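Local coordinates for protein erythrocyte binding antigen 140 (Plasmodium falciparum, PDB 4GF2) that probably binds a sialylated receptor on the erythrocyte surface during invasion, as an adhesin whose receptor-binding part, present in this chain, holds two Duffy-binding domains, at residues L348-T353 against A400-I405; P342-T347 against Q396-D401; R352-H357 against D414-K419; E366-A371 against E451-V456. The protein carries 3 engineered substitutions. One frame throughout, in Å; residues are numbered along the deposited sequence.

Interaction 1: residues L348-T353 against A400-I405; sequences LCLGRT and ADLADI
Apolar contact between methyl groups carries this buried junction, in which side chains of the loop 348-353 meet one face of the helix segment 400-405. The backbones stay well apart, the CA atoms of L350 and L402 being 8.7 Å from each other, so leucine and isoleucine tips must span the gap. L348 has its CG anti to the backbone N (chi1 177°), which sends CD2 in between two partners: it meets I405 CD1 tip to tip at 3.6 Å and crosses obliquely to L402, CD2 to CD2, at 4.0 Å. L350, whose CG is instead anti to the carbonyl carbon (chi1 -63°), divides its branches between the same two residues. Its CD2 lies 3.6 Å from L402 CD2, the two chains sliding past each other in opposite directions, while its CD1 reaches I405 CD1 end to end at 4.1 Å. Four side chains thus interdigitate through five methyls, and the two segments together bury 191 Å². Within this Duffy-binding domain, a fold built mainly of helices, the contact seats the loop between helices 343-346 and 361-382 against the long helix 388-407. Covalent and polar ties hold the loop from its other sides: C349 forms a disulfide with C316, its N donates to E375 OE1, and L350 O accepts from H367 NE2. On the helix, D401 adds its CB, 4.5 Å from L348 CD2, while its carboxylate is engaged by R344 and R481.

Interaction 2: residues P342-T347 against Q396-D401; sequences PPRRQT and QNSYAD
A buried charge cluster of the Duffy-binding domain, centred on an arginine-aspartate salt bridge, ties the short helix 343-346 to the long helix 388-407. R344 does most of the work. Its CG is anti to the backbone N (chi1 179°), and a bend at chi3 (49°) turns the guanidinium so that its NH1/NH2 end faces D401. Both nitrogens converge on one oxygen: D401 OD2 lies 2.6 Å from R344 NH1, and R344 NH2 is equally near. OD2 sits almost in the guanidinium plane, yet is itself approached from above the carboxylate plane, the two planes being 31° apart. The two bonds are short but bent, as sharing one acceptor demands; they suit a tight ion pair and would probably keep D401 ionised. NH1 has a second acceptor, S398 OG at 2.9 Å, whose hydroxyl is also bonded to E375. NE is salt-bridged to E485, so every guanidinium nitrogen has a partner and the group's rotation is fixed, while D401 OD1 is satisfied separately by R481, Q478 and W482. R345 crosses D401 obliquely, its CD 3.7 Å from D401 OD2, and its own guanidinium turns to D410 and D414. One face of the R344 guanidinium is covered by a methylene from the preceding helical turn: N397 CB stands 3.3 Å from R344 NE, offset toward the rim.

Interaction 3: residues R352-H357 against D414-K419; sequences RTYLLH and DYYGKK
A threonine hydroxyl bonding to a main-chain carbonyl in the first turn of a helix is the distinctive feature here. T353 OG1 donates to Y416 O over 3.0 Å, arriving in the carbonyl plane on a lone pair with a C=O...donor angle of 115°. To reach it, OG1 takes the crowded position between its own backbone N and carbonyl carbon (chi1 58°). The hydroxyl also lies at the edge of the Y416 ring, 3.8 Å from Y416 CD1, and packs against K419 CB at 3.7 Å. Y354, next in the 3-10 turn 353-355, adopts the same crowded first torsion (chi1 56°). Its ring runs beside that of Y416, both pointing the same way, and the two meet edge against edge, with Y354 CD2 4.0 Å from Y416 CE1; no faces overlap. K419 passes over the base of Y354, its CD 3.4 Å from Y354 CB, and its end, bent at chi4, leads away. D414 N-caps helix 415-427: its OD1 accepts from G417 N at 2.9 Å. The tyrosine side lies near the surface, whereas T353 is buried. The contact therefore fastens the loop before helix 361-382 to the start of helix 415-427, while T353 also touches M420 in the next turn and H367 on helix 361-382.

Interaction 4: residues E366-A371 against E451-V456; sequences EHLLGA and ENVWKV
Apolar side-chain contacts dominate between the helix segments 366-371 and 451-456, and most of them converge on a single leucine branch. L369, with CG anti to its carbonyl carbon (chi1 -63°), directs CD2 onto the second helix, where it rests 4.1 Å from V453 CA and equally near V453 CG2. The same methyl is 4.4 Å from V456 CG2, one turn further along. L368 takes the other common first torsion, CG anti to the backbone N, and comes at about a right angle to V453, its CD2 4.1 Å from V453 CG2. V453 CG2 is therefore touched by both leucines. In this helical Duffy-binding domain the pair belongs to helices 361-382 and 435-457, whose local axes approach to 9.6 Å and run in the same general direction, crossing at -34°. Contacts involving main-chain atoms supplement the methyls: L369 CD2 lies 4.2 Å from N452 C, and V456 CG2 lies 4.3 Å from L369 O. Beyond the two segments, helix 285-293 adds I288, which touches L369, and L292, which touches V456; S372 packs on both valines, while a glycerol, probably from crystallisation, lies near the L369 side chain.

Overall arrangement
All four contacts lie in the second Duffy-binding domain of the chain. In sequence their first segments come in the order 342-347, 348-353, 352-357 and 366-371; the partners follow at 396-401, 400-405, 414-419 and 451-456, so the connections are long-range. Interactions 1 and 2 share A400 and D401 on helix 388-407, with centres about 8 Å apart; interactions 1 and 3 share R352 and T353, with centres about 9 Å apart. Interaction 4 lies about 11 Å from interaction 1, joined to it through H367, and interactions 2 and 3, about 17 Å apart, meet at the R345-D414 salt bridge. Together they tie one loop and five helices together, from the buried interior (1, 2, 4) to a partly exposed edge (3).

Interaction 1: residues L348-T353 against A400-I405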
loop_
_atom_site.group_PDB
_atom_site.type_symbol
_atom_site.label_atom_id
_atom_site.label_comp_id
_atom_site.label_asym_id
_atom_site.label_seq_id
_atom_site.Cartn_x
_atom_site.Cartn_y
_atom_site.Cartn_z
ATOM N N LEU A 348 1.441 24.256 -6.568
ATOM C CA LEU A 348 0.876 22.907 -6.603
ATOM C C LEU A 348 1.150 22.136 -5.310
ATOM O O LEU A 348 2.270 22.129 -4.803
ATOM C CB LEU A 348 1.463 22.143 -7.792
ATOM C CG LEU A 348 1.060 20.681 -7.979
ATOM C CD1 LEU A 348 -0.394 20.565 -8.378
ATOM C CD2 LEU A 348 1.955 20.025 -9.014
ATOM N N CYS A 349 0.118 21.481 -4.786
ATOM C CA CYS A 349 0.249 20.705 -3.560
ATOM C C CYS A 349 0.859 19.333 -3.816
ATOM O O CYS A 349 0.278 18.502 -4.513
ATOM C CB CYS A 349 -1.113 20.543 -2.885
ATOM S SG CYS A 349 -1.111 19.364 -1.515
ATOM N N LEU A 350 2.036 19.108 -3.243
ATOM C CA LEU A 350 2.706 17.818 -3.321
ATOM C C LEU A 350 2.976 17.240 -1.935
ATOM O O LEU A 350 3.302 16.066 -1.795
ATOM C CB LEU A 350 4.021 17.961 -4.086
ATOM C CG LEU A 350 3.885 18.398 -5.546
ATOM C CD1 LEU A 350 5.258 18.601 -6.158
ATOM C CD2 LEU A 350 3.087 17.377 -6.346
ATOM N N GLY A 351 2.841 18.066 -0.905
ATOM C CA GLY A 351 3.066 17.615 0.454
ATOM C C GLY A 351 4.511 17.241 0.713
ATOM O O GLY A 351 5.406 17.565 -0.068
ATOM N N ARG A 352 4.726 16.534 1.815
ATOM C CA ARG A 352 6.062 16.203 2.283
ATOM C C ARG A 352 6.612 15.016 1.505
ATOM O O ARG A 352 6.695 13.901 2.023
ATOM C CB ARG A 352 6.010 15.894 3.777
ATOM C CG ARG A 352 5.289 16.968 4.574
ATOM C CD ARG A 352 4.940 16.512 5.973
ATOM N NE ARG A 352 3.889 17.341 6.558
ATOM C CZ ARG A 352 4.083 18.553 7.069
ATOM N NH1 ARG A 352 5.293 19.100 7.074
ATOM N NH2 ARG A 352 3.060 19.227 7.578
ATOM N N THR A 353 6.986 15.269 0.254
ATOM C CA THR A 353 7.457 14.216 -0.640
ATOM C C THR A 353 8.820 13.670 -0.217
ATOM O O THR A 353 9.192 12.560 -0.593
ATOM C CB THR A 353 7.548 14.720 -2.092
ATOM O OG1 THR A 353 8.429 15.847 -2.158
ATOM C CG2 THR A 353 6.175 15.128 -2.607
ATOM N N ALA A 400 -2.467 17.112 -15.150
ATOM C CA ALA A 400 -1.448 16.884 -16.168
ATOM C C ALA A 400 -0.048 17.214 -15.646
ATOM O O ALA A 400 0.926 16.553 -16.001
ATOM C CB ALA A 400 -1.756 17.703 -17.405
ATOM N N ASP A 401 0.055 18.244 -14.813
ATOM C CA ASP A 401 1.339 18.605 -14.229
ATOM C C ASP A 401 1.823 17.484 -13.320
ATOM O O ASP A 401 3.012 17.165 -13.290
ATOM C CB ASP A 401 1.239 19.908 -13.437
ATOM C CG ASP A 401 1.281 21.140 -14.320
ATOM O OD1 ASP A 401 1.730 21.041 -15.482
ATOM O OD2 ASP A 401 0.879 22.220 -13.842
ATOM N N LEU A 402 0.899 16.886 -12.576
ATOM C CA LEU A 402 1.247 15.779 -11.698
ATOM C C LEU A 402 1.798 14.634 -12.526
ATOM O O LEU A 402 2.818 14.036 -12.178
ATOM C CB LEU A 402 0.030 15.315 -10.904
ATOM C CG LEU A 402 -0.430 16.267 -9.801
ATOM C CD1 LEU A 402 -1.800 15.864 -9.279
ATOM C CD2 LEU A 402 0.583 16.293 -8.675
ATOM N N ALA A 403 1.121 14.342 -13.633
ATOM C CA ALA A 403 1.559 13.303 -14.549
ATOM C C ALA A 403 2.986 13.576 -15.022
ATOM O O ALA A 403 3.818 12.669 -15.078
ATOM C CB ALA A 403 0.621 13.227 -15.735
ATOM N N ASP A 404 3.263 14.829 -15.362
ATOM C CA ASP A 404 4.587 15.209 -15.847
ATOM C C ASP A 404 5.643 15.084 -14.759
ATOM O O ASP A 404 6.815 14.828 -15.045
ATOM C CB ASP A 404 4.567 16.639 -16.382
ATOM C CG ASP A 404 4.224 16.700 -17.856
ATOM O OD1 ASP A 404 4.843 15.946 -18.631
ATOM O OD2 ASP A 404 3.338 17.494 -18.236
ATOM N N ILE A 405 5.226 15.268 -13.512
ATOM C CA ILE A 405 6.145 15.201 -12.384
ATOM C C ILE A 405 6.497 13.744 -12.087
ATOM O O ILE A 405 7.658 13.412 -11.856
ATOM C CB ILE A 405 5.536 15.890 -11.145
ATOM C CG1 ILE A 405 5.590 17.409 -11.322
ATOM C CG2 ILE A 405 6.274 15.493 -9.876
ATOM C CD1 ILE A 405 4.846 18.181 -10.256
#

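Interaction 2: residues P342-T347 against Q396-D401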
loop_
_atom_site.group_PDB
_atom_site.type_symbol
_atom_site.label_atom_id
_atom_site.label_comp_id
_atom_site.label_asym_id
_atom_site.label_seq_id
_atom_site.Cartn_x
_atom_site.Cartn_y
_atom_site.Cartn_z
ATOM N N PRO A 342 3.367 28.488 -14.684
ATOM C CA PRO A 342 2.098 29.053 -14.213
ATOM C C PRO A 342 2.080 29.179 -12.696
ATOM O O PRO A 342 2.645 28.326 -12.010
ATOM C CB PRO A 342 1.058 28.019 -14.666
ATOM C CG PRO A 342 1.749 27.173 -15.682
ATOM C CD PRO A 342 3.185 27.163 -15.296
ATOM N N PRO A 343 1.451 30.239 -12.173
ATOM C CA PRO A 343 1.294 30.380 -10.721
ATOM C C PRO A 343 0.708 29.124 -10.086
ATOM O O PRO A 343 1.108 28.727 -8.993
ATOM C CB PRO A 343 0.322 31.550 -10.596
ATOM C CG PRO A 343 0.598 32.387 -11.805
ATOM C CD PRO A 343 0.962 31.424 -12.902
ATOM N N ARG A 344 -0.241 28.509 -10.781
ATOM C CA ARG A 344 -0.865 27.278 -10.324
ATOM C C ARG A 344 0.181 26.181 -10.114
ATOM O O ARG A 344 0.103 25.417 -9.157
ATOM C CB ARG A 344 -1.917 26.830 -11.345
ATOM C CG ARG A 344 -2.638 25.536 -11.005
ATOM C CD ARG A 344 -3.352 24.976 -12.229
ATOM N NE ARG A 344 -2.463 24.933 -13.386
ATOM C CZ ARG A 344 -1.471 24.062 -13.542
ATOM N NH1 ARG A 344 -1.227 23.139 -12.615
ATOM N NH2 ARG A 344 -0.715 24.116 -14.628
ATOM N N ARG A 345 1.166 26.112 -11.004
ATOM C CA ARG A 345 2.223 25.107 -10.900
ATOM C C ARG A 345 3.186 25.434 -9.764
ATOM O O ARG A 345 3.712 24.537 -9.103
ATOM C CB ARG A 345 2.983 24.998 -12.223
ATOM C CG ARG A 345 4.250 24.145 -12.161
ATOM C CD ARG A 345 3.950 22.696 -11.819
ATOM N NE ARG A 345 5.173 21.901 -11.707
ATOM C CZ ARG A 345 5.898 21.778 -10.599
ATOM N NH1 ARG A 345 5.540 22.395 -9.482
ATOM N NH2 ARG A 345 6.991 21.032 -10.606
ATOM N N GLN A 346 3.412 26.724 -9.544
ATOM C CA GLN A 346 4.305 27.191 -8.491
ATOM C C GLN A 346 3.750 26.878 -7.109
ATOM O O GLN A 346 4.501 26.789 -6.141
ATOM C CB GLN A 346 4.514 28.703 -8.609
ATOM C CG GLN A 346 5.154 29.151 -9.908
ATOM C CD GLN A 346 5.214 30.661 -10.037
ATOM O OE1 GLN A 346 5.459 31.371 -9.062
ATOM N NE2 GLN A 346 4.987 31.160 -11.244
ATOM N N THR A 347 2.433 26.728 -7.020
ATOM C CA THR A 347 1.769 26.519 -5.737
ATOM C C THR A 347 1.080 25.155 -5.658
ATOM O O THR A 347 0.245 24.927 -4.789
ATOM C CB THR A 347 0.728 27.618 -5.473
ATOM O OG1 THR A 347 -0.349 27.498 -6.410
ATOM C CG2 THR A 347 1.362 28.998 -5.602
ATOM N N GLN A 396 -7.765 19.735 -14.709
ATOM C CA GLN A 396 -6.968 18.961 -15.650
ATOM C C GLN A 396 -5.555 19.519 -15.770
ATOM O O GLN A 396 -4.608 18.766 -15.983
ATOM C CB GLN A 396 -7.636 18.921 -17.025
ATOM C CG GLN A 396 -8.808 17.965 -17.108
ATOM C CD GLN A 396 -9.284 17.743 -18.533
ATOM O OE1 GLN A 396 -8.658 18.200 -19.489
ATOM N NE2 GLN A 396 -10.397 17.036 -18.680
ATOM N N ASN A 397 -5.416 20.837 -15.638
ATOM C CA ASN A 397 -4.096 21.466 -15.665
ATOM C C ASN A 397 -3.170 20.869 -14.602
ATOM O O ASN A 397 -2.055 20.440 -14.908
ATOM C CB ASN A 397 -4.201 22.984 -15.473
ATOM C CG ASN A 397 -4.727 23.701 -16.709
ATOM O OD1 ASN A 397 -4.646 23.188 -17.828
ATOM N ND2 ASN A 397 -5.255 24.905 -16.510
ATOM N N SER A 398 -3.632 20.832 -13.358
ATOM C CA SER A 398 -2.815 20.299 -12.270
ATOM C C SER A 398 -2.675 18.783 -12.371
ATOM O O SER A 398 -1.628 18.221 -12.053
ATOM C CB SER A 398 -3.394 20.699 -10.914
ATOM O OG SER A 398 -3.173 22.079 -10.673
ATOM N N TYR A 399 -3.732 18.123 -12.823
ATOM C CA TYR A 399 -3.676 16.693 -13.088
ATOM C C TYR A 399 -2.534 16.369 -14.050
ATOM O O TYR A 399 -1.734 15.468 -13.804
ATOM C CB TYR A 399 -4.999 16.223 -13.685
ATOM C CG TYR A 399 -4.956 14.810 -14.210
ATOM C CD1 TYR A 399 -4.784 13.740 -13.346
ATOM C CD2 TYR A 399 -5.091 14.545 -15.567
ATOM C CE1 TYR A 399 -4.744 12.445 -13.815
ATOM C CE2 TYR A 399 -5.056 13.249 -16.045
ATOM C CZ TYR A 399 -4.881 12.203 -15.162
ATOM O OH TYR A 399 -4.845 10.908 -15.622
ATOM N N ALA A 400 -2.467 17.112 -15.150
ATOM C CA ALA A 400 -1.448 16.884 -16.168
ATOM C C ALA A 400 -0.048 17.214 -15.646
ATOM O O ALA A 400 0.926 16.553 -16.001
ATOM C CB ALA A 400 -1.756 17.703 -17.405
ATOM N N ASP A 401 0.055 18.244 -14.813
ATOM C CA ASP A 401 1.339 18.605 -14.229
ATOM C C ASP A 401 1.823 17.484 -13.320
ATOM O O ASP A 401 3.012 17.165 -13.290
ATOM C CB ASP A 401 1.239 19.908 -13.437
ATOM C CG ASP A 401 1.281 21.140 -14.320
ATOM O OD1 ASP A 401 1.730 21.041 -15.482
ATOM O OD2 ASP A 401 0.879 22.220 -13.842
#

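Interaction 3: residues R352-H357 against D414-K419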
loop_
_atom_site.group_PDB
_atom_site.type_symbol
_atom_site.label_atom_id
_atom_site.label_comp_id
_atom_site.label_asym_id
_atom_site.label_seq_id
_atom_site.Cartn_x
_atom_site.Cartn_y
_atom_site.Cartn_z
ATOM N N ARG A 352 4.726 16.534 1.815
ATOM C CA ARG A 352 6.062 16.203 2.283
ATOM C C ARG A 352 6.612 15.016 1.505
ATOM O O ARG A 352 6.695 13.901 2.023
ATOM C CB ARG A 352 6.010 15.894 3.777
ATOM C CG ARG A 352 5.289 16.968 4.574
ATOM C CD ARG A 352 4.940 16.512 5.973
ATOM N NE ARG A 352 3.889 17.341 6.558
ATOM C CZ ARG A 352 4.083 18.553 7.069
ATOM N NH1 ARG A 352 5.293 19.100 7.074
ATOM N NH2 ARG A 352 3.060 19.227 7.578
ATOM N N THR A 353 6.986 15.269 0.254
ATOM C CA THR A 353 7.457 14.216 -0.640
ATOM C C THR A 353 8.820 13.670 -0.217
ATOM O O THR A 353 9.192 12.560 -0.593
ATOM C CB THR A 353 7.548 14.720 -2.092
ATOM O OG1 THR A 353 8.429 15.847 -2.158
ATOM C CG2 THR A 353 6.175 15.128 -2.607
ATOM N N TYR A 354 9.557 14.450 0.569
ATOM C CA TYR A 354 10.883 14.041 1.026
ATOM C C TYR A 354 10.823 12.904 2.044
ATOM O O TYR A 354 11.861 12.371 2.442
ATOM C CB TYR A 354 11.637 15.235 1.626
ATOM C CG TYR A 354 10.906 15.922 2.763
ATOM C CD1 TYR A 354 11.061 15.497 4.079
ATOM C CD2 TYR A 354 10.064 16.999 2.518
ATOM C CE1 TYR A 354 10.392 16.127 5.116
ATOM C CE2 TYR A 354 9.389 17.629 3.545
ATOM C CZ TYR A 354 9.557 17.193 4.841
ATOM O OH TYR A 354 8.882 17.829 5.855
ATOM N N LEU A 355 9.617 12.528 2.460
ATOM C CA LEU A 355 9.450 11.480 3.466
ATOM C C LEU A 355 9.309 10.078 2.869
ATOM O O LEU A 355 9.485 9.083 3.573
ATOM C CB LEU A 355 8.242 11.783 4.355
ATOM C CG LEU A 355 8.414 12.955 5.326
ATOM C CD1 LEU A 355 7.121 13.205 6.078
ATOM C CD2 LEU A 355 9.561 12.707 6.300
ATOM N N LEU A 356 8.995 9.994 1.580
ATOM C CA LEU A 356 8.829 8.698 0.932
ATOM C C LEU A 356 10.178 8.140 0.485
ATOM O O LEU A 356 10.380 7.836 -0.690
ATOM C CB LEU A 356 7.885 8.807 -0.264
ATOM C CG LEU A 356 6.420 9.127 0.050
ATOM C CD1 LEU A 356 5.894 8.260 1.200
ATOM C CD2 LEU A 356 6.231 10.604 0.350
ATOM N N HIS A 357 11.097 7.996 1.434
ATOM C CA HIS A 357 12.454 7.580 1.113
ATOM C C HIS A 357 12.631 6.070 1.268
ATOM O O HIS A 357 13.645 5.516 0.845
ATOM C CB HIS A 357 13.455 8.319 2.007
ATOM C CG HIS A 357 13.338 7.967 3.458
ATOM N ND1 HIS A 357 12.547 8.680 4.335
ATOM C CD2 HIS A 357 13.905 6.976 4.183
ATOM C CE1 HIS A 357 12.635 8.142 5.538
ATOM N NE2 HIS A 357 13.453 7.107 5.474
ATOM N N ASP A 414 11.469 21.197 -9.439
ATOM C CA ASP A 414 11.637 21.912 -8.184
ATOM C C ASP A 414 11.934 20.924 -7.067
ATOM O O ASP A 414 11.885 19.712 -7.263
ATOM C CB ASP A 414 10.370 22.692 -7.841
ATOM C CG ASP A 414 9.226 21.783 -7.452
ATOM O OD1 ASP A 414 9.045 20.750 -8.125
ATOM O OD2 ASP A 414 8.526 22.080 -6.463
ATOM N N TYR A 415 12.212 21.456 -5.886
ATOM C CA TYR A 415 12.622 20.642 -4.754
ATOM C C TYR A 415 11.660 19.491 -4.474
ATOM O O TYR A 415 12.093 18.369 -4.219
ATOM C CB TYR A 415 12.760 21.517 -3.511
ATOM C CG TYR A 415 13.230 20.769 -2.290
ATOM C CD1 TYR A 415 14.582 20.626 -2.020
ATOM C CD2 TYR A 415 12.321 20.211 -1.405
ATOM C CE1 TYR A 415 15.017 19.942 -0.903
ATOM C CE2 TYR A 415 12.746 19.524 -0.283
ATOM C CZ TYR A 415 14.094 19.391 -0.037
ATOM O OH TYR A 415 14.518 18.707 1.084
ATOM N N TYR A 416 10.360 19.760 -4.518
ATOM C CA TYR A 416 9.382 18.752 -4.115
ATOM C C TYR A 416 8.974 17.841 -5.262
ATOM O O TYR A 416 8.771 16.642 -5.067
ATOM C CB TYR A 416 8.162 19.413 -3.478
ATOM C CG TYR A 416 8.510 20.130 -2.203
ATOM C CD1 TYR A 416 8.642 19.439 -1.007
ATOM C CD2 TYR A 416 8.730 21.498 -2.197
ATOM C CE1 TYR A 416 8.971 20.102 0.166
ATOM C CE2 TYR A 416 9.060 22.162 -1.042
ATOM C CZ TYR A 416 9.183 21.464 0.136
ATOM O OH TYR A 416 9.506 22.148 1.282
ATOM N N GLY A 417 8.871 18.404 -6.459
ATOM C CA GLY A 417 8.652 17.602 -7.648
ATOM C C GLY A 417 9.747 16.561 -7.827
ATOM O O GLY A 417 9.463 15.376 -7.974
ATOM N N LYS A 418 11.000 17.009 -7.804
ATOM C CA LYS A 418 12.149 16.120 -7.970
ATOM C C LYS A 418 12.113 14.953 -6.997
ATOM O O LYS A 418 12.314 13.802 -7.384
ATOM C CB LYS A 418 13.456 16.881 -7.763
ATOM C CG LYS A 418 14.116 17.383 -9.027
ATOM C CD LYS A 418 15.497 16.762 -9.196
ATOM C CE LYS A 418 16.419 17.653 -10.012
ATOM N NZ LYS A 418 17.771 17.050 -10.185
ATOM N N LYS A 419 11.875 15.253 -5.728
ATOM C CA LYS A 419 11.842 14.210 -4.711
ATOM C C LYS A 419 10.693 13.241 -4.942
ATOM O O LYS A 419 10.788 12.064 -4.601
ATOM C CB LYS A 419 11.771 14.818 -3.311
ATOM C CG LYS A 419 13.082 15.459 -2.910
ATOM C CD LYS A 419 13.188 15.670 -1.420
ATOM C CE LYS A 419 14.572 16.164 -1.038
ATOM N NZ LYS A 419 15.653 15.239 -1.477
#

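Interaction 4: residues E366-A371 against E451-V456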
loop_
_atom_site.group_PDB
_atom_site.type_symbol
_atom_site.label_atom_id
_atom_site.label_comp_id
_atom_site.label_asym_id
_atom_site.label_seq_id
_atom_site.Cartn_x
_atom_site.Cartn_y
_atom_site.Cartn_z
ATOM N N GLU A 366 -0.479 6.074 -1.835
ATOM C CA GLU A 366 -1.297 6.759 -0.849
ATOM C C GLU A 366 -0.935 8.244 -0.781
ATOM O O GLU A 366 -1.818 9.099 -0.681
ATOM C CB GLU A 366 -1.126 6.084 0.511
ATOM C CG GLU A 366 -1.984 6.655 1.607
ATOM C CD GLU A 366 -1.902 5.841 2.887
ATOM O OE1 GLU A 366 -1.606 4.630 2.811
ATOM O OE2 GLU A 366 -2.131 6.418 3.970
ATOM N N HIS A 367 0.358 8.557 -0.860
ATOM C CA HIS A 367 0.788 9.950 -0.832
ATOM C C HIS A 367 0.353 10.713 -2.082
ATOM O O HIS A 367 -0.086 11.860 -1.998
ATOM C CB HIS A 367 2.303 10.058 -0.692
ATOM C CG HIS A 367 2.797 11.471 -0.669
ATOM N ND1 HIS A 367 3.142 12.119 0.497
ATOM C CD2 HIS A 367 2.976 12.369 -1.667
ATOM C CE1 HIS A 367 3.521 13.354 0.216
ATOM N NE2 HIS A 367 3.428 13.531 -1.089
ATOM N N LEU A 368 0.492 10.083 -3.241
ATOM C CA LEU A 368 0.155 10.743 -4.494
ATOM C C LEU A 368 -1.325 11.087 -4.540
ATOM O O LEU A 368 -1.708 12.191 -4.919
ATOM C CB LEU A 368 0.515 9.849 -5.677
ATOM C CG LEU A 368 0.108 10.413 -7.035
ATOM C CD1 LEU A 368 0.739 11.779 -7.231
ATOM C CD2 LEU A 368 0.506 9.460 -8.150
ATOM N N LEU A 369 -2.159 10.134 -4.148
ATOM C CA LEU A 369 -3.595 10.345 -4.148
ATOM C C LEU A 369 -3.967 11.446 -3.161
ATOM O O LEU A 369 -4.900 12.213 -3.396
ATOM C CB LEU A 369 -4.316 9.044 -3.803
ATOM C CG LEU A 369 -4.095 7.911 -4.807
ATOM C CD1 LEU A 369 -4.648 6.601 -4.270
ATOM C CD2 LEU A 369 -4.735 8.252 -6.140
ATOM N N GLY A 370 -3.233 11.522 -2.056
ATOM C CA GLY A 370 -3.466 12.557 -1.066
ATOM C C GLY A 370 -3.233 13.930 -1.663
ATOM O O GLY A 370 -4.084 14.819 -1.583
ATOM N N ALA A 371 -2.071 14.101 -2.276
ATOM C CA ALA A 371 -1.736 15.359 -2.921
ATOM C C ALA A 371 -2.781 15.712 -3.978
ATOM O O ALA A 371 -3.205 16.864 -4.086
ATOM C CB ALA A 371 -0.356 15.275 -3.542
ATOM N N GLU A 451 -5.642 6.606 -13.705
ATOM C CA GLU A 451 -7.100 6.563 -13.685
ATOM C C GLU A 451 -7.647 6.902 -12.298
ATOM O O GLU A 451 -8.528 7.752 -12.160
ATOM C CB GLU A 451 -7.599 5.186 -14.131
ATOM C CG GLU A 451 -7.294 4.864 -15.587
ATOM C CD GLU A 451 -7.735 3.467 -15.986
ATOM O OE1 GLU A 451 -8.137 2.688 -15.094
ATOM O OE2 GLU A 451 -7.679 3.148 -17.194
ATOM N N ASN A 452 -7.126 6.238 -11.274
ATOM C CA ASN A 452 -7.519 6.540 -9.904
ATOM C C ASN A 452 -7.206 7.986 -9.529
ATOM O O ASN A 452 -7.967 8.628 -8.807
ATOM C CB ASN A 452 -6.829 5.589 -8.926
ATOM C CG ASN A 452 -7.529 4.249 -8.825
ATOM O OD1 ASN A 452 -8.749 4.158 -8.968
ATOM N ND2 ASN A 452 -6.758 3.197 -8.573
ATOM N N VAL A 453 -6.085 8.500 -10.021
ATOM C CA VAL A 453 -5.711 9.874 -9.734
ATOM C C VAL A 453 -6.800 10.802 -10.259
ATOM O O VAL A 453 -7.229 11.726 -9.570
ATOM C CB VAL A 453 -4.358 10.244 -10.370
ATOM C CG1 VAL A 453 -4.097 11.740 -10.240
ATOM C CG2 VAL A 453 -3.235 9.449 -9.724
ATOM N N TRP A 454 -7.257 10.550 -11.479
ATOM C CA TRP A 454 -8.305 11.377 -12.056
ATOM C C TRP A 454 -9.627 11.189 -11.321
ATOM O O TRP A 454 -10.400 12.135 -11.169
ATOM C CB TRP A 454 -8.503 11.077 -13.539
ATOM C CG TRP A 454 -9.636 11.867 -14.093
ATOM C CD1 TRP A 454 -10.847 11.396 -14.498
ATOM C CD2 TRP A 454 -9.678 13.287 -14.265
ATOM N NE1 TRP A 454 -11.637 12.434 -14.926
ATOM C CE2 TRP A 454 -10.941 13.605 -14.794
ATOM C CE3 TRP A 454 -8.767 14.319 -14.029
ATOM C CZ2 TRP A 454 -11.315 14.910 -15.092
ATOM C CZ3 TRP A 454 -9.139 15.612 -14.325
ATOM C CH2 TRP A 454 -10.402 15.898 -14.851
ATOM N N LYS A 455 -9.891 9.963 -10.877
ATOM C CA LYS A 455 -11.119 9.668 -10.147
ATOM C C LYS A 455 -11.259 10.552 -8.914
ATOM O O LYS A 455 -12.319 11.132 -8.681
ATOM C CB LYS A 455 -11.165 8.195 -9.731
ATOM C CG LYS A 455 -11.722 7.266 -10.797
ATOM C CD LYS A 455 -11.743 5.818 -10.328
ATOM C CE LYS A 455 -12.394 4.917 -11.363
ATOM N NZ LYS A 455 -12.393 3.489 -10.949
ATOM N N VAL A 456 -10.193 10.656 -8.123
ATOM C CA VAL A 456 -10.263 11.411 -6.877
ATOM C C VAL A 456 -10.289 12.915 -7.130
ATOM O O VAL A 456 -10.930 13.659 -6.389
ATOM C CB VAL A 456 -9.106 11.058 -5.900
ATOM C CG1 VAL A 456 -9.126 9.575 -5.562
ATOM C CG2 VAL A 456 -7.761 11.459 -6.471
#